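Local coordinates for periplasmic sugar-binding domain protein (Pseudomonas fluorescens Pf-5, PDB 3H75), which probably binds carbohydrates in the bacterial periplasm, as a two-domain member of the bacterial solute-binding protein 2 family, at residues 16-21 against 260-265; 21-26 against 37-42; 55-60 against 83-88; 63-68 against 271-276. All coordinates share one frame; numbering follows the deposited sequence.

All four contacts bear on the domain built round the parallel sheet that holds strands 36-41, 5-10, 65-69 and 88-93. Contact 1 is the most central, where the chain returns from strand 257-260 of the other domain. It shares S21 and helix 17-33 with contact 2, their centres about 10 Å apart. Helix 265-277, which begins at the end of segment 260-265, supplies contact 4, about 13 Å from contact 2 and about 14 Å from contact 3. Along the chain contact 2 closes before contacts 3 and 4 open, these two alternate their segments, and contact 1 spans contacts 2 and 3. Contacts 1 and 4 thus tie late sequence to the N-terminal strands and helices.

Contact 1. Residues 16-21 against 260-265; sequences ETFWVS and AGHFTL. With SO4 (sulfate ion), chain B.
Two first torsions bring F18 and H262 together: F18 has CG opposite its backbone N (chi1 171°), while H262 has CG between its backbone N and carbonyl carbon (chi1 72°). The rings form an offset stack, with centroids 4.3 Å apart and planes at 20°. The overlap is eccentric, F18 CE1 lying over one imidazole face toward the rim, 3.2 Å from H262 NE2. The same CE1 touches F263 CB at 3.6 Å, so a single corner of the phenyl ring meets two consecutive residues. F18 CE2 in turn rests over the centre of the W19 indole. That indole directs its N-H at a sulfate, probably from the crystallisation liquor, with W19 NE1 3.0 Å from O2 of the ion; R44 also binds it. H262 NE2 is hydrogen-bonded to a glycerol, which is consistent with this aromatic group lining the interdomain cleft where relatives hold their sugar. F18 stands near the start of helix 17-33. H262 and F263 belong to the short 3-10 segment 262-264, between strand 257-260 of the mixed sheet and helix 265-277, and F263 also packs on L340 of helix 338-341.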
loop_
_atom_site.group_PDB
_atom_site.type_symbol
_atom_site.label_atom_id
_atom_site.label_comp_id
_atom_site.label_asym_id
_atom_site.label_seq_id
_atom_site.Cartn_x
_atom_site.Cartn_y
_atom_site.Cartn_z
ATOM N N GLU A 16 -1.625 7.624 -11.405
ATOM C CA GLU A 16 -0.757 6.665 -10.720
ATOM C C GLU A 16 -1.542 5.383 -10.454
ATOM O O GLU A 16 -2.490 5.376 -9.668
ATOM C CB GLU A 16 -0.249 7.274 -9.416
ATOM C CG GLU A 16 0.731 6.393 -8.659
ATOM C CD GLU A 16 1.377 7.108 -7.490
ATOM O OE1 GLU A 16 1.173 8.333 -7.342
ATOM O OE2 GLU A 16 2.095 6.444 -6.721
ATOM N N THR A 17 -1.131 4.296 -11.100
ATOM C CA THR A 17 -1.843 3.031 -10.986
ATOM C C THR A 17 -2.335 2.619 -9.603
ATOM O O THR A 17 -3.526 2.350 -9.425
ATOM C CB THR A 17 -1.014 1.889 -11.588
ATOM O OG1 THR A 17 -0.636 2.243 -12.926
ATOM C CG2 THR A 17 -1.832 0.608 -11.632
ATOM N N PHE A 18 -1.442 2.560 -8.623
ATOM C CA PHE A 18 -1.861 2.147 -7.294
ATOM C C PHE A 18 -2.916 3.048 -6.687
ATOM O O PHE A 18 -3.940 2.574 -6.196
ATOM C CB PHE A 18 -0.684 2.094 -6.317
ATOM C CG PHE A 18 -1.113 1.872 -4.891
ATOM C CD1 PHE A 18 -1.529 0.615 -4.468
ATOM C CD2 PHE A 18 -1.200 2.944 -4.002
ATOM C CE1 PHE A 18 -2.036 0.426 -3.183
ATOM C CE2 PHE A 18 -1.707 2.770 -2.714
ATOM C CZ PHE A 18 -2.128 1.509 -2.300
ATOM N N TRP A 19 -2.656 4.351 -6.704
ATOM C CA TRP A 19 -3.585 5.284 -6.103
ATOM C C TRP A 19 -4.909 5.396 -6.842
ATOM O O TRP A 19 -5.932 5.699 -6.232
ATOM C CB TRP A 19 -2.898 6.637 -5.896
ATOM C CG TRP A 19 -2.053 6.599 -4.649
ATOM C CD1 TRP A 19 -0.688 6.705 -4.561
ATOM C CD2 TRP A 19 -2.525 6.387 -3.314
ATOM N NE1 TRP A 19 -0.290 6.565 -3.248
ATOM C CE2 TRP A 19 -1.397 6.368 -2.466
ATOM C CE3 TRP A 19 -3.796 6.208 -2.753
ATOM C CZ2 TRP A 19 -1.505 6.175 -1.081
ATOM C CZ3 TRP A 19 -3.903 6.016 -1.378
ATOM C CH2 TRP A 19 -2.762 6.002 -0.560
ATOM N N VAL A 20 -4.904 5.122 -8.144
ATOM C CA VAL A 20 -6.148 5.145 -8.901
ATOM C C VAL A 20 -6.946 3.896 -8.507
ATOM O O VAL A 20 -8.163 3.951 -8.340
ATOM C CB VAL A 20 -5.886 5.147 -10.421
ATOM C CG1 VAL A 20 -7.190 4.899 -11.179
ATOM C CG2 VAL A 20 -5.281 6.487 -10.837
ATOM N N SER A 21 -6.257 2.767 -8.341
ATOM C CA SER A 21 -6.935 1.538 -7.942
ATOM C C SER A 21 -7.535 1.683 -6.546
ATOM O O SER A 21 -8.615 1.163 -6.262
ATOM C CB SER A 21 -5.961 0.358 -7.979
ATOM O OG SER A 21 -5.618 0.054 -9.321
ATOM N N ALA A 260 0.385 -8.001 -2.356
ATOM C CA ALA A 260 -0.739 -7.156 -2.734
ATOM C C ALA A 260 -1.884 -7.267 -1.752
ATOM O O ALA A 260 -1.936 -8.199 -0.951
ATOM C CB ALA A 260 -1.223 -7.525 -4.134
ATOM N N GLY A 261 -2.793 -6.299 -1.820
ATOM C CA GLY A 261 -3.950 -6.309 -0.945
ATOM C C GLY A 261 -4.272 -4.987 -0.278
ATOM O O GLY A 261 -5.437 -4.716 0.023
ATOM N N HIS A 262 -3.269 -4.145 -0.055
ATOM C CA HIS A 262 -3.525 -2.879 0.619
ATOM C C HIS A 262 -4.304 -1.841 -0.185
ATOM O O HIS A 262 -4.751 -0.839 0.373
ATOM C CB HIS A 262 -2.215 -2.276 1.160
ATOM C CG HIS A 262 -1.300 -1.723 0.111
ATOM N ND1 HIS A 262 -0.970 -2.412 -1.036
ATOM C CD2 HIS A 262 -0.585 -0.574 0.074
ATOM C CE1 HIS A 262 -0.090 -1.716 -1.731
ATOM N NE2 HIS A 262 0.161 -0.594 -1.079
ATOM N N PHE A 263 -4.491 -2.077 -1.480
ATOM C CA PHE A 263 -5.244 -1.127 -2.290
ATOM C C PHE A 263 -6.713 -1.149 -1.884
ATOM O O PHE A 263 -7.481 -0.274 -2.273
ATOM C CB PHE A 263 -5.108 -1.441 -3.788
ATOM C CG PHE A 263 -5.938 -2.611 -4.257
ATOM C CD1 PHE A 263 -7.234 -2.422 -4.743
ATOM C CD2 PHE A 263 -5.420 -3.899 -4.219
ATOM C CE1 PHE A 263 -7.998 -3.505 -5.183
ATOM C CE2 PHE A 263 -6.174 -4.983 -4.654
ATOM C CZ PHE A 263 -7.463 -4.787 -5.137
ATOM N N THR A 264 -7.095 -2.145 -1.091
ATOM C CA THR A 264 -8.480 -2.269 -0.641
ATOM C C THR A 264 -8.766 -1.489 0.640
ATOM O O THR A 264 -9.924 -1.326 1.014
ATOM C CB THR A 264 -8.850 -3.739 -0.347
ATOM O OG1 THR A 264 -7.994 -4.241 0.689
ATOM C CG2 THR A 264 -8.709 -4.598 -1.592
ATOM N N LEU A 265 -7.727 -1.001 1.310
ATOM C CA LEU A 265 -7.924 -0.312 2.584
ATOM C C LEU A 265 -8.946 0.817 2.579
ATOM O O LEU A 265 -9.737 0.935 3.514
ATOM C CB LEU A 265 -6.586 0.197 3.128
ATOM C CG LEU A 265 -6.581 0.438 4.643
ATOM C CD1 LEU A 265 -5.170 0.268 5.183
ATOM C CD2 LEU A 265 -7.121 1.817 4.949
HETATM S S SO4 B . 2.679 6.813 -0.424
HETATM O O1 SO4 B . 3.167 5.722 0.446
HETATM O O2 SO4 B . 2.242 6.243 -1.707
HETATM O O3 SO4 B . 1.544 7.461 0.250
HETATM O O4 SO4 B . 3.772 7.784 -0.648
#

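Contact 2. Residues 21-26 against 37-42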
loop_
_atom_site.group_PDB
_atom_site.type_symbol
_atom_site.label_atom_id
_atom_site.label_comp_id
_atom_site.label_asym_id
_atom_site.label_seq_id
_atom_site.Cartn_x
_atom_site.Cartn_y
_atom_site.Cartn_z
ATOM N N SER A 21 -6.257 2.767 -8.341
ATOM C CA SER A 21 -6.935 1.538 -7.942
ATOM C C SER A 21 -7.535 1.683 -6.546
ATOM O O SER A 21 -8.615 1.163 -6.262
ATOM C CB SER A 21 -5.961 0.358 -7.979
ATOM O OG SER A 21 -5.618 0.054 -9.321
ATOM N N TYR A 22 -6.825 2.402 -5.681
ATOM C CA TYR A 22 -7.273 2.645 -4.314
ATOM C C TYR A 22 -8.569 3.458 -4.407
ATOM O O TYR A 22 -9.556 3.151 -3.739
ATOM C CB TYR A 22 -6.194 3.437 -3.572
ATOM C CG TYR A 22 -6.329 3.509 -2.065
ATOM C CD1 TYR A 22 -5.572 2.679 -1.236
ATOM C CD2 TYR A 22 -7.151 4.463 -1.464
ATOM C CE1 TYR A 22 -5.618 2.805 0.154
ATOM C CE2 TYR A 22 -7.208 4.594 -0.075
ATOM C CZ TYR A 22 -6.434 3.769 0.726
ATOM O OH TYR A 22 -6.431 3.942 2.089
ATOM N N SER A 23 -8.554 4.488 -5.251
ATOM C CA SER A 23 -9.722 5.341 -5.450
ATOM C C SER A 23 -10.909 4.587 -6.038
ATOM O O SER A 23 -12.038 4.731 -5.568
ATOM C CB SER A 23 -9.374 6.511 -6.376
ATOM O OG SER A 23 -8.486 7.412 -5.747
ATOM N N GLN A 24 -10.654 3.783 -7.065
ATOM C CA GLN A 24 -11.726 3.037 -7.709
ATOM C C GLN A 24 -12.401 2.065 -6.753
ATOM O O GLN A 24 -13.623 1.889 -6.804
ATOM C CB GLN A 24 -11.200 2.286 -8.936
ATOM C CG GLN A 24 -10.647 3.204 -10.016
ATOM C CD GLN A 24 -11.659 4.237 -10.478
ATOM O OE1 GLN A 24 -12.691 3.896 -11.054
ATOM N NE2 GLN A 24 -11.368 5.512 -10.223
ATOM N N PHE A 25 -11.620 1.436 -5.878
ATOM C CA PHE A 25 -12.185 0.499 -4.915
ATOM C C PHE A 25 -13.082 1.275 -3.945
ATOM O O PHE A 25 -14.172 0.819 -3.595
ATOM C CB PHE A 25 -11.071 -0.224 -4.145
ATOM C CG PHE A 25 -11.545 -1.442 -3.396
ATOM C CD1 PHE A 25 -11.905 -2.597 -4.086
ATOM C CD2 PHE A 25 -11.648 -1.435 -2.007
ATOM C CE1 PHE A 25 -12.364 -3.732 -3.400
ATOM C CE2 PHE A 25 -12.107 -2.562 -1.313
ATOM C CZ PHE A 25 -12.464 -3.712 -2.015
HETATM N N MSE A 26 -12.624 2.452 -3.524
HETATM C CA MSE A 26 -13.405 3.284 -2.616
HETATM C C MSE A 26 -14.706 3.734 -3.267
HETATM O O MSE A 26 -15.756 3.733 -2.627
HETATM C CB MSE A 26 -12.626 4.535 -2.206
HETATM C CG MSE A 26 -11.467 4.298 -1.267
HETATM SE SE MSE A 26 -10.597 5.977 -0.808
HETATM C CE MSE A 26 -11.938 6.687 0.388
ATOM N N LEU A 37 -18.921 10.576 -1.698
ATOM C CA LEU A 37 -17.464 10.625 -1.650
ATOM C C LEU A 37 -16.819 11.535 -2.681
ATOM O O LEU A 37 -17.194 11.544 -3.855
ATOM C CB LEU A 37 -16.894 9.215 -1.830
ATOM C CG LEU A 37 -15.392 9.074 -2.090
ATOM C CD1 LEU A 37 -14.595 9.393 -0.825
ATOM C CD2 LEU A 37 -15.109 7.649 -2.550
ATOM N N ARG A 38 -15.833 12.293 -2.225
ATOM C CA ARG A 38 -15.079 13.180 -3.091
ATOM C C ARG A 38 -13.604 12.881 -2.844
ATOM O O ARG A 38 -13.151 12.840 -1.701
ATOM C CB ARG A 38 -15.398 14.638 -2.768
ATOM C CG ARG A 38 -16.834 15.022 -3.089
ATOM C CD ARG A 38 -17.112 16.475 -2.735
ATOM N NE ARG A 38 -15.987 17.328 -3.099
ATOM C CZ ARG A 38 -15.429 17.363 -4.305
ATOM N NH1 ARG A 38 -15.891 16.592 -5.282
ATOM N NH2 ARG A 38 -14.395 18.156 -4.530
ATOM N N ILE A 39 -12.865 12.649 -3.921
ATOM C CA ILE A 39 -11.448 12.346 -3.821
ATOM C C ILE A 39 -10.631 13.456 -4.462
ATOM O O ILE A 39 -10.825 13.784 -5.637
ATOM C CB ILE A 39 -11.110 11.006 -4.518
ATOM C CG1 ILE A 39 -11.830 9.857 -3.808
ATOM C CG2 ILE A 39 -9.601 10.778 -4.507
ATOM C CD1 ILE A 39 -11.672 8.510 -4.488
ATOM N N LEU A 40 -9.727 14.040 -3.681
ATOM C CA LEU A 40 -8.862 15.109 -4.163
ATOM C C LEU A 40 -7.434 14.587 -4.272
ATOM O O LEU A 40 -6.848 14.159 -3.279
ATOM C CB LEU A 40 -8.888 16.293 -3.195
ATOM C CG LEU A 40 -10.254 16.887 -2.846
ATOM C CD1 LEU A 40 -10.066 18.048 -1.875
ATOM C CD2 LEU A 40 -10.950 17.359 -4.112
ATOM N N TYR A 41 -6.877 14.616 -5.479
ATOM C CA TYR A 41 -5.509 14.156 -5.699
ATOM C C TYR A 41 -4.479 15.249 -5.426
ATOM O O TYR A 41 -4.665 16.397 -5.820
ATOM C CB TYR A 41 -5.340 13.671 -7.145
ATOM C CG TYR A 41 -5.893 12.289 -7.402
ATOM C CD1 TYR A 41 -5.140 11.155 -7.107
ATOM C CD2 TYR A 41 -7.170 12.113 -7.941
ATOM C CE1 TYR A 41 -5.640 9.877 -7.346
ATOM C CE2 TYR A 41 -7.680 10.841 -8.184
ATOM C CZ TYR A 41 -6.906 9.727 -7.885
ATOM O OH TYR A 41 -7.388 8.463 -8.140
ATOM N N ALA A 42 -3.383 14.882 -4.770
ATOM C CA ALA A 42 -2.325 15.844 -4.487
ATOM C C ALA A 42 -1.370 15.954 -5.670
ATOM O O ALA A 42 -0.593 16.897 -5.757
ATOM C CB ALA A 42 -1.547 15.415 -3.253
HETATM O O HOH W 1 -9.517 8.247 -9.666
#
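Y41 OH is approached by two polar groups: S23 OG lies 2.8 Å from it, and a water is hydrogen-bonded to it at 2.6 Å. The water sits at the edge of the Y41 ring, in its plane, and reaches back to the helix through a weak bond of 3.3 Å from Q24 NE2. S23 OG has a further partner in W19 O, one turn earlier in the helix; with chi1 at -69° the hydroxyl lies beside its own backbone N, where it can meet both that carbonyl and the tyrosine. Beyond this polar end, toward M26 and L37, the contact is apolar. I39 CD1 comes within 3.6 Å of S23 CB, and I39 CG2 lies over one face of the Y41 ring, toward its rim. Farther along, M26, a selenomethionine, bends at chi3 (74°) and brings CE to 4.0 Å from L37 CD1, the two side chains crossing at about a right angle. L37 CD2 also rests against M26 CB. Helix 21-26 and strand 37-41 run nearly antiparallel, at 172° with axes 10.2 Å apart, as expected within the beta-alpha-beta unit of strand 5-10, helix 17-33 and strand 36-41. Strand 36-41 is outermost in the parallel sheet and bonds to strand 5-10, while M26 and L37 both also touch L270 of helix 265-277.

Contact 3. Residues 55-60 against 83-88; sequences ELFQGR and QGSGIK
F57 CD1 makes the tight part of this contact, lying 3.7 Å from S85 CB and 3.8 Å from I87 CD1. The isoleucine methyl meets the phenyl ring at its edge, near the ring plane, and is 4.0 Å from the neighbouring F57 CE1. The other surroundings of F57 are also largely apolar: it touches L66 of strand 65-69, and I78 and L81 of helix 74-82. Away from this corner the contact thins out quickly. G84 and G86, which flank S85, are solvent-exposed, and the two segments bury only 147 Å² between them. Polar order comes from the loop and the helix end before it. S85 OG, placed between its backbone N and carbonyl carbon (chi1 69°), accepts from I87 N at 3.2 Å with an N-H...O angle of 161°, forming an ST turn, and is also hydrogen-bonded to S82 O. With an alanine here the OG is gone, and I87 N and S82 O would probably lose that partner, leaving the turn less firmly shaped. The chemistry thus divides the work: hydrogen bonds within the loop and back to the end of helix 74-82 set its course, whereas residues 55-60 and 83-88 share no hydrogen bond and meet through van der Waals contact.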
loop_
_atom_site.group_PDB
_atom_site.type_symbol
_atom_site.label_atom_id
_atom_site.label_comp_id
_atom_site.label_asym_id
_atom_site.label_seq_id
_atom_site.Cartn_x
_atom_site.Cartn_y
_atom_site.Cartn_z
ATOM N N GLU A 55 -8.191 24.741 3.125
ATOM C CA GLU A 55 -9.325 25.405 2.504
ATOM C C GLU A 55 -10.660 24.716 2.784
ATOM O O GLU A 55 -11.707 25.365 2.788
ATOM C CB GLU A 55 -9.069 25.564 1.002
ATOM C CG GLU A 55 -7.943 26.567 0.717
ATOM C CD GLU A 55 -7.623 26.735 -0.758
ATOM O OE1 GLU A 55 -8.562 26.889 -1.564
ATOM O OE2 GLU A 55 -6.424 26.728 -1.108
ATOM N N LEU A 56 -10.628 23.411 3.042
ATOM C CA LEU A 56 -11.855 22.678 3.358
ATOM C C LEU A 56 -12.392 23.142 4.711
ATOM O O LEU A 56 -13.599 23.322 4.887
ATOM C CB LEU A 56 -11.590 21.167 3.424
ATOM C CG LEU A 56 -11.861 20.309 2.186
ATOM C CD1 LEU A 56 -11.459 18.867 2.478
ATOM C CD2 LEU A 56 -13.337 20.384 1.812
ATOM N N PHE A 57 -11.487 23.328 5.667
ATOM C CA PHE A 57 -11.876 23.766 7.003
ATOM C C PHE A 57 -12.418 25.193 7.011
ATOM O O PHE A 57 -13.264 25.534 7.837
ATOM C CB PHE A 57 -10.688 23.681 7.966
ATOM C CG PHE A 57 -10.132 22.295 8.132
ATOM C CD1 PHE A 57 -10.975 21.212 8.345
ATOM C CD2 PHE A 57 -8.757 22.081 8.111
ATOM C CE1 PHE A 57 -10.456 19.932 8.532
ATOM C CE2 PHE A 57 -8.230 20.807 8.298
ATOM C CZ PHE A 57 -9.081 19.731 8.509
ATOM N N GLN A 58 -11.934 26.022 6.092
ATOM C CA GLN A 58 -12.372 27.414 6.023
ATOM C C GLN A 58 -13.629 27.610 5.185
ATOM O O GLN A 58 -14.263 28.662 5.247
ATOM C CB GLN A 58 -11.261 28.293 5.449
ATOM C CG GLN A 58 -9.933 28.188 6.173
ATOM C CD GLN A 58 -8.883 29.106 5.577
ATOM O OE1 GLN A 58 -9.074 29.666 4.498
ATOM N NE2 GLN A 58 -7.763 29.256 6.272
ATOM N N GLY A 59 -13.987 26.601 4.399
ATOM C CA GLY A 59 -15.162 26.719 3.553
ATOM C C GLY A 59 -16.455 26.229 4.171
ATOM O O GLY A 59 -16.469 25.702 5.284
ATOM N N ARG A 60 -17.550 26.417 3.442
ATOM C CA ARG A 60 -18.866 25.985 3.893
ATOM C C ARG A 60 -19.144 24.590 3.348
ATOM O O ARG A 60 -18.337 24.038 2.595
ATOM C CB ARG A 60 -19.941 26.962 3.407
ATOM C CG ARG A 60 -20.039 28.241 4.230
ATOM C CD ARG A 60 -20.897 29.289 3.532
ATOM N NE ARG A 60 -22.190 28.761 3.103
ATOM C CZ ARG A 60 -23.130 28.304 3.926
ATOM N NH1 ARG A 60 -22.928 28.304 5.237
ATOM N NH2 ARG A 60 -24.274 27.844 3.435
ATOM N N GLN A 83 -9.071 21.342 14.302
ATOM C CA GLN A 83 -9.632 21.679 15.605
ATOM C C GLN A 83 -10.779 22.682 15.519
ATOM O O GLN A 83 -10.606 23.803 15.040
ATOM C CB GLN A 83 -8.526 22.207 16.522
ATOM C CG GLN A 83 -7.394 21.203 16.722
ATOM C CD GLN A 83 -6.286 21.717 17.622
ATOM O OE1 GLN A 83 -5.684 22.759 17.356
ATOM N NE2 GLN A 83 -6.005 20.980 18.692
ATOM N N GLY A 84 -11.954 22.257 15.978
ATOM C CA GLY A 84 -13.122 23.121 15.967
ATOM C C GLY A 84 -13.851 23.202 14.638
ATOM O O GLY A 84 -14.761 24.017 14.476
ATOM N N SER A 85 -13.469 22.355 13.688
ATOM C CA SER A 85 -14.093 22.354 12.369
ATOM C C SER A 85 -15.390 21.556 12.338
ATOM O O SER A 85 -16.216 21.739 11.447
ATOM C CB SER A 85 -13.131 21.776 11.331
ATOM O OG SER A 85 -12.951 20.386 11.540
ATOM N N GLY A 86 -15.559 20.661 13.305
ATOM C CA GLY A 86 -16.758 19.845 13.348
ATOM C C GLY A 86 -16.656 18.648 12.422
ATOM O O GLY A 86 -17.563 17.819 12.359
ATOM N N ILE A 87 -15.546 18.558 11.694
ATOM C CA ILE A 87 -15.328 17.450 10.774
ATOM C C ILE A 87 -14.598 16.323 11.491
ATOM O O ILE A 87 -13.632 16.562 12.216
ATOM C CB ILE A 87 -14.472 17.877 9.568
ATOM C CG1 ILE A 87 -15.146 19.039 8.838
ATOM C CG2 ILE A 87 -14.279 16.694 8.615
ATOM C CD1 ILE A 87 -14.339 19.580 7.671
ATOM N N LYS A 88 -15.076 15.101 11.293
ATOM C CA LYS A 88 -14.459 13.932 11.903
ATOM C C LYS A 88 -13.306 13.509 11.000
ATOM O O LYS A 88 -13.449 13.483 9.778
ATOM C CB LYS A 88 -15.481 12.798 12.030
ATOM C CG LYS A 88 -16.603 13.075 13.030
ATOM C CD LYS A 88 -17.615 11.940 13.048
ATOM C CE LYS A 88 -18.690 12.163 14.100
ATOM N NZ LYS A 88 -19.625 11.006 14.167
#

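Contact 4. Residues 63-68 against 271-276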
loop_
_atom_site.group_PDB
_atom_site.type_symbol
_atom_site.label_atom_id
_atom_site.label_comp_id
_atom_site.label_asym_id
_atom_site.label_seq_id
_atom_site.Cartn_x
_atom_site.Cartn_y
_atom_site.Cartn_z
ATOM N N PRO A 63 -17.565 18.350 4.771
ATOM C CA PRO A 63 -17.976 16.946 4.744
ATOM C C PRO A 63 -18.102 16.422 6.170
ATOM O O PRO A 63 -17.596 17.038 7.110
ATOM C CB PRO A 63 -16.835 16.276 3.988
ATOM C CG PRO A 63 -15.643 17.061 4.461
ATOM C CD PRO A 63 -16.146 18.493 4.397
ATOM N N ASP A 64 -18.781 15.295 6.340
ATOM C CA ASP A 64 -18.916 14.719 7.671
ATOM C C ASP A 64 -17.558 14.182 8.107
ATOM O O ASP A 64 -17.168 14.320 9.267
ATOM C CB ASP A 64 -19.938 13.578 7.672
ATOM C CG ASP A 64 -21.347 14.054 7.387
ATOM O OD1 ASP A 64 -21.766 15.055 8.001
ATOM O OD2 ASP A 64 -22.039 13.426 6.558
ATOM N N TYR A 65 -16.843 13.579 7.160
ATOM C CA TYR A 65 -15.530 12.996 7.416
ATOM C C TYR A 65 -14.471 13.475 6.431
ATOM O O TYR A 65 -14.758 13.721 5.255
ATOM C CB TYR A 65 -15.599 11.468 7.306
ATOM C CG TYR A 65 -16.557 10.809 8.265
ATOM C CD1 TYR A 65 -16.136 10.402 9.530
ATOM C CD2 TYR A 65 -17.892 10.607 7.914
ATOM C CE1 TYR A 65 -17.024 9.809 10.427
ATOM C CE2 TYR A 65 -18.788 10.018 8.804
ATOM C CZ TYR A 65 -18.346 9.625 10.057
ATOM O OH TYR A 65 -19.234 9.062 10.945
ATOM N N LEU A 66 -13.242 13.580 6.928
ATOM C CA LEU A 66 -12.086 13.964 6.130
ATOM C C LEU A 66 -11.110 12.804 6.328
ATOM O O LEU A 66 -10.690 12.525 7.453
ATOM C CB LEU A 66 -11.465 15.265 6.658
ATOM C CG LEU A 66 -10.638 16.195 5.753
ATOM C CD1 LEU A 66 -9.380 16.623 6.499
ATOM C CD2 LEU A 66 -10.291 15.528 4.430
HETATM N N MSE A 67 -10.782 12.108 5.245
HETATM C CA MSE A 67 -9.859 10.984 5.307
HETATM C C MSE A 67 -8.532 11.379 4.678
HETATM O O MSE A 67 -8.501 12.019 3.634
HETATM C CB MSE A 67 -10.440 9.787 4.565
HETATM C CG MSE A 67 -9.682 8.497 4.798
HETATM SE SE MSE A 67 -10.476 7.069 3.758
HETATM C CE MSE A 67 -12.315 7.279 4.215
ATOM N N LEU A 68 -7.432 11.007 5.316
ATOM C CA LEU A 68 -6.120 11.353 4.791
ATOM C C LEU A 68 -5.093 10.303 5.169
ATOM O O LEU A 68 -5.267 9.570 6.145
ATOM C CB LEU A 68 -5.664 12.711 5.338
ATOM C CG LEU A 68 -5.581 12.817 6.868
ATOM C CD1 LEU A 68 -4.423 13.727 7.269
ATOM C CD2 LEU A 68 -6.905 13.331 7.418
ATOM N N VAL A 271 -16.491 1.477 4.914
ATOM C CA VAL A 271 -17.457 0.628 5.607
ATOM C C VAL A 271 -17.452 1.058 7.072
ATOM O O VAL A 271 -18.508 1.211 7.691
ATOM C CB VAL A 271 -17.077 -0.868 5.541
ATOM C CG1 VAL A 271 -18.004 -1.679 6.444
ATOM C CG2 VAL A 271 -17.172 -1.369 4.110
ATOM N N ALA A 272 -16.258 1.255 7.624
ATOM C CA ALA A 272 -16.124 1.671 9.016
ATOM C C ALA A 272 -16.743 3.048 9.261
ATOM O O ALA A 272 -17.428 3.255 10.268
ATOM C CB ALA A 272 -14.652 1.676 9.425
ATOM N N LEU A 273 -16.506 3.990 8.351
ATOM C CA LEU A 273 -17.060 5.331 8.514
ATOM C C LEU A 273 -18.570 5.301 8.345
ATOM O O LEU A 273 -19.295 6.013 9.042
ATOM C CB LEU A 273 -16.429 6.306 7.516
ATOM C CG LEU A 273 -14.937 6.554 7.759
ATOM C CD1 LEU A 273 -14.430 7.607 6.785
ATOM C CD2 LEU A 273 -14.712 7.005 9.194
ATOM N N HIS A 274 -19.040 4.481 7.414
ATOM C CA HIS A 274 -20.472 4.332 7.180
ATOM C C HIS A 274 -21.125 3.895 8.488
ATOM O O HIS A 274 -22.162 4.427 8.889
ATOM C CB HIS A 274 -20.703 3.284 6.085
ATOM C CG HIS A 274 -22.111 2.777 6.008
ATOM N ND1 HIS A 274 -22.604 1.816 6.862
ATOM C CD2 HIS A 274 -23.124 3.084 5.161
ATOM C CE1 HIS A 274 -23.859 1.547 6.544
ATOM N NE2 HIS A 274 -24.198 2.302 5.516
ATOM N N ASP A 275 -20.503 2.934 9.158
ATOM C CA ASP A 275 -21.032 2.431 10.415
ATOM C C ASP A 275 -20.895 3.445 11.542
ATOM O O ASP A 275 -21.773 3.544 12.395
ATOM C CB ASP A 275 -20.346 1.114 10.788
ATOM C CG ASP A 275 -20.818 -0.048 9.931
ATOM O OD1 ASP A 275 -21.684 0.169 9.057
ATOM O OD2 ASP A 275 -20.330 -1.180 10.131
ATOM N N ASP A 276 -19.807 4.209 11.548
ATOM C CA ASP A 276 -19.627 5.213 12.591
ATOM C C ASP A 276 -20.761 6.230 12.539
ATOM O O ASP A 276 -21.278 6.652 13.575
ATOM C CB ASP A 276 -18.304 5.956 12.426
ATOM C CG ASP A 276 -18.123 7.048 13.466
ATOM O OD1 ASP A 276 -17.873 6.717 14.643
ATOM O OD2 ASP A 276 -18.252 8.239 13.112
#
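Y65 and L273 run past each other in opposite directions, the tyrosine reaching from its strand toward the helix and the leucine from the helix toward the strand. L273 CD2 comes within 3.7 Å of Y65 CD1, while the other leucine methyl, L273 CD1, meets M67. That second pair is tighter than usual: M67 CE, brought round by the selenomethionine's bend at chi3 (-49°), is 3.3 Å from L273 CD1. At the far end of the ring, Y65 OH donates a short hydrogen bond of 2.5 Å to D276 OD2. The acceptor lies at the ring edge and in its plane, but the carboxylate is turned 75° against the ring and receives the proton on its anti lone pair, away from the other oxygen. Strand 65-68 and helix 271-276 pass at 158° with axes 11.1 Å apart, a separation bridged by these long side chains. A phenylalanine in place of Y65 lacks the hydroxyl and would probably leave D276 OD2 without its phenol donor, the carboxylate less firmly fixed in rotation. The same oxygen makes a salt bridge with K88 NZ, from the adjacent strand 88-93. D276 is therefore held by a phenol and an ammonium group together, which probably favours its ionised form beside the apolar contacts of L273 with Y65 and M67.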